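Local coordinates for protein small ribosomal subunit biogenesis GTPase RsgA (Thermotoga maritima, PDB 1U0L) that probably helps late maturation of the 30S ribosomal subunit as a zinc-binding, circularly permuted GTPase with slow GTP hydrolysis that the 30S subunit stimulates, at residues R12-S17 / A214-F219. Residues are numbered along the deposited sequence; the frame is centred on the assembly and turned at random.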
loop_
_atom_site.group_PDB
_atom_site.type_symbol
_atom_site.label_atom_id
_atom_site.label_comp_id
_atom_site.label_asym_id
_atom_site.label_seq_id
_atom_site.Cartn_x
_atom_site.Cartn_y
_atom_site.Cartn_z
ATOM N N ARG A 12 -18.179 2.292 -18.853
ATOM C CA ARG A 12 -16.964 2.123 -18.071
ATOM C C ARG A 12 -17.279 1.668 -16.651
ATOM O O ARG A 12 -18.266 2.097 -16.050
ATOM C CB ARG A 12 -16.183 3.437 -18.031
ATOM C CG ARG A 12 -15.953 4.036 -19.401
ATOM C CD ARG A 12 -15.237 5.373 -19.324
ATOM N NE ARG A 12 -13.800 5.239 -19.095
ATOM C CZ ARG A 12 -12.963 4.595 -19.907
ATOM N NH1 ARG A 12 -13.411 4.011 -21.013
ATOM N NH2 ARG A 12 -11.670 4.553 -19.623
ATOM N N GLY A 13 -16.426 0.790 -16.125
ATOM C CA GLY A 13 -16.602 0.282 -14.777
ATOM C C GLY A 13 -15.289 -0.126 -14.132
ATOM O O GLY A 13 -14.260 -0.224 -14.805
ATOM N N ILE A 14 -15.323 -0.348 -12.820
ATOM C CA ILE A 14 -14.141 -0.774 -12.070
ATOM C C ILE A 14 -14.419 -2.176 -11.548
ATOM O O ILE A 14 -15.469 -2.413 -10.958
ATOM C CB ILE A 14 -13.857 0.132 -10.835
ATOM C CG1 ILE A 14 -13.738 1.603 -11.254
ATOM C CG2 ILE A 14 -12.553 -0.288 -10.172
ATOM C CD1 ILE A 14 -15.057 2.281 -11.557
ATOM N N VAL A 15 -13.505 -3.113 -11.781
ATOM C CA VAL A 15 -13.696 -4.467 -11.271
ATOM C C VAL A 15 -13.583 -4.434 -9.746
ATOM O O VAL A 15 -12.683 -3.799 -9.202
ATOM C CB VAL A 15 -12.626 -5.418 -11.763
ATOM C CG1 VAL A 15 -12.814 -6.784 -11.090
ATOM C CG2 VAL A 15 -12.677 -5.514 -13.281
ATOM N N VAL A 16 -14.466 -5.141 -9.052
ATOM C CA VAL A 16 -14.426 -5.119 -7.601
ATOM C C VAL A 16 -14.321 -6.475 -6.916
ATOM O O VAL A 16 -14.016 -6.546 -5.724
ATOM C CB VAL A 16 -15.637 -4.402 -7.063
ATOM C CG1 VAL A 16 -15.563 -2.919 -7.422
ATOM C CG2 VAL A 16 -16.881 -5.061 -7.624
ATOM N N SER A 17 -14.582 -7.545 -7.651
ATOM C CA SER A 17 -14.462 -8.879 -7.072
ATOM C C SER A 17 -14.735 -9.957 -8.103
ATOM O O SER A 17 -15.222 -9.675 -9.194
ATOM C CB SER A 17 -15.430 -9.053 -5.898
ATOM O OG SER A 17 -16.758 -9.201 -6.360
ATOM N N ALA A 214 -8.832 -10.699 -3.859
ATOM C CA ALA A 214 -9.242 -9.586 -3.022
ATOM C C ALA A 214 -10.537 -9.020 -3.542
ATOM O O ALA A 214 -11.064 -9.475 -4.547
ATOM C CB ALA A 214 -8.177 -8.508 -3.022
ATOM N N GLN A 215 -11.050 -8.022 -2.843
ATOM C CA GLN A 215 -12.278 -7.362 -3.235
ATOM C C GLN A 215 -12.096 -5.901 -2.932
ATOM O O GLN A 215 -11.225 -5.528 -2.146
ATOM C CB GLN A 215 -13.452 -7.886 -2.431
ATOM C CG GLN A 215 -13.982 -9.198 -2.913
ATOM C CD GLN A 215 -15.238 -9.586 -2.181
ATOM O OE1 GLN A 215 -16.024 -8.721 -1.783
ATOM N NE2 GLN A 215 -15.451 -10.888 -2.005
ATOM N N LEU A 216 -12.897 -5.053 -3.553
ATOM C CA LEU A 216 -12.763 -3.647 -3.255
ATOM C C LEU A 216 -13.983 -3.284 -2.443
ATOM O O LEU A 216 -15.097 -3.635 -2.808
ATOM C CB LEU A 216 -12.681 -2.819 -4.541
ATOM C CG LEU A 216 -11.472 -3.105 -5.439
ATOM C CD1 LEU A 216 -11.451 -2.114 -6.574
ATOM C CD2 LEU A 216 -10.182 -2.984 -4.636
ATOM N N LEU A 217 -13.768 -2.629 -1.314
ATOM C CA LEU A 217 -14.874 -2.227 -0.477
ATOM C C LEU A 217 -15.065 -0.743 -0.709
ATOM O O LEU A 217 -14.105 0.030 -0.621
ATOM C CB LEU A 217 -14.553 -2.503 0.987
ATOM C CG LEU A 217 -14.344 -3.983 1.288
ATOM C CD1 LEU A 217 -13.770 -4.149 2.683
ATOM C CD2 LEU A 217 -15.665 -4.722 1.138
ATOM N N LYS A 218 -16.295 -0.339 -1.018
ATOM C CA LYS A 218 -16.555 1.064 -1.274
ATOM C C LYS A 218 -16.751 1.809 0.034
ATOM O O LYS A 218 -17.439 1.332 0.936
ATOM C CB LYS A 218 -17.795 1.224 -2.151
ATOM C CG LYS A 218 -17.981 2.634 -2.697
ATOM C CD LYS A 218 -19.328 2.834 -3.378
ATOM C CE LYS A 218 -19.526 1.901 -4.566
ATOM N NZ LYS A 218 -19.671 0.467 -4.169
ATOM N N PHE A 219 -16.136 2.980 0.137
ATOM C CA PHE A 219 -16.268 3.793 1.335
ATOM C C PHE A 219 -17.497 4.676 1.253
ATOM O O PHE A 219 -17.886 5.134 0.175
ATOM C CB PHE A 219 -15.042 4.689 1.531
ATOM C CG PHE A 219 -13.894 4.008 2.215
ATOM C CD1 PHE A 219 -12.618 4.041 1.657
ATOM C CD2 PHE A 219 -14.084 3.344 3.420
ATOM C CE1 PHE A 219 -11.547 3.420 2.287
ATOM C CE2 PHE A 219 -13.020 2.719 4.060
ATOM C CZ PHE A 219 -11.751 2.757 3.492
#
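Gln215 lies against Ser17, alkyl part to alkyl part. Its CG is 3.3 Å from Ser17 CB, and CD follows at 3.8 Å from the same CB. CG stands anti to the glutamine's own carbonyl carbon (chi1 -79°), which sets it against Ser17 CB. Beyond CG the chain is extended. Ser17 OG has a hydrogen-bond partner outside the two segments. The backbone of Gln215 also takes part: its CA makes a CA-H...O contact of 3.1 Å with Val16 O.

The same carbonyl oxygen accepts the one hydrogen bond of the contact. Leu216 N donates to Val16 O over 2.9 Å. The donor sits in the carbonyl plane, on a lone pair, and the N-H...O angle is 148°. Val16 O thus meets two consecutive residues of the other segment.

Leu216 supplies most of the apolar packing. Its CB meets Val16 CG1 at 4.1 Å. Farther out, CD1 lies beyond the end of the Val15 carbonyl, 3.4 Å from its O, and touches Ile14 CG2 at 4.2 Å. The Leu216 and Ile14 side chains cross at about a right angle. Val51 and Tyr224 also touch Leu216.

Beyond this point the two segments diverge. Lys218 instead reaches the N-terminal domain through a salt bridge from NZ to Glu26 OE1.

The two short strand segments run at 105° to each other and belong to separate sheets, joined here by a single backbone hydrogen bond. This is a domain interface: strand 11-19 of the N-terminal OB-fold domain abuts edge strand 216-218 of the circularly permuted, P-loop-type GTPase domain, away from the GDP and zinc sites.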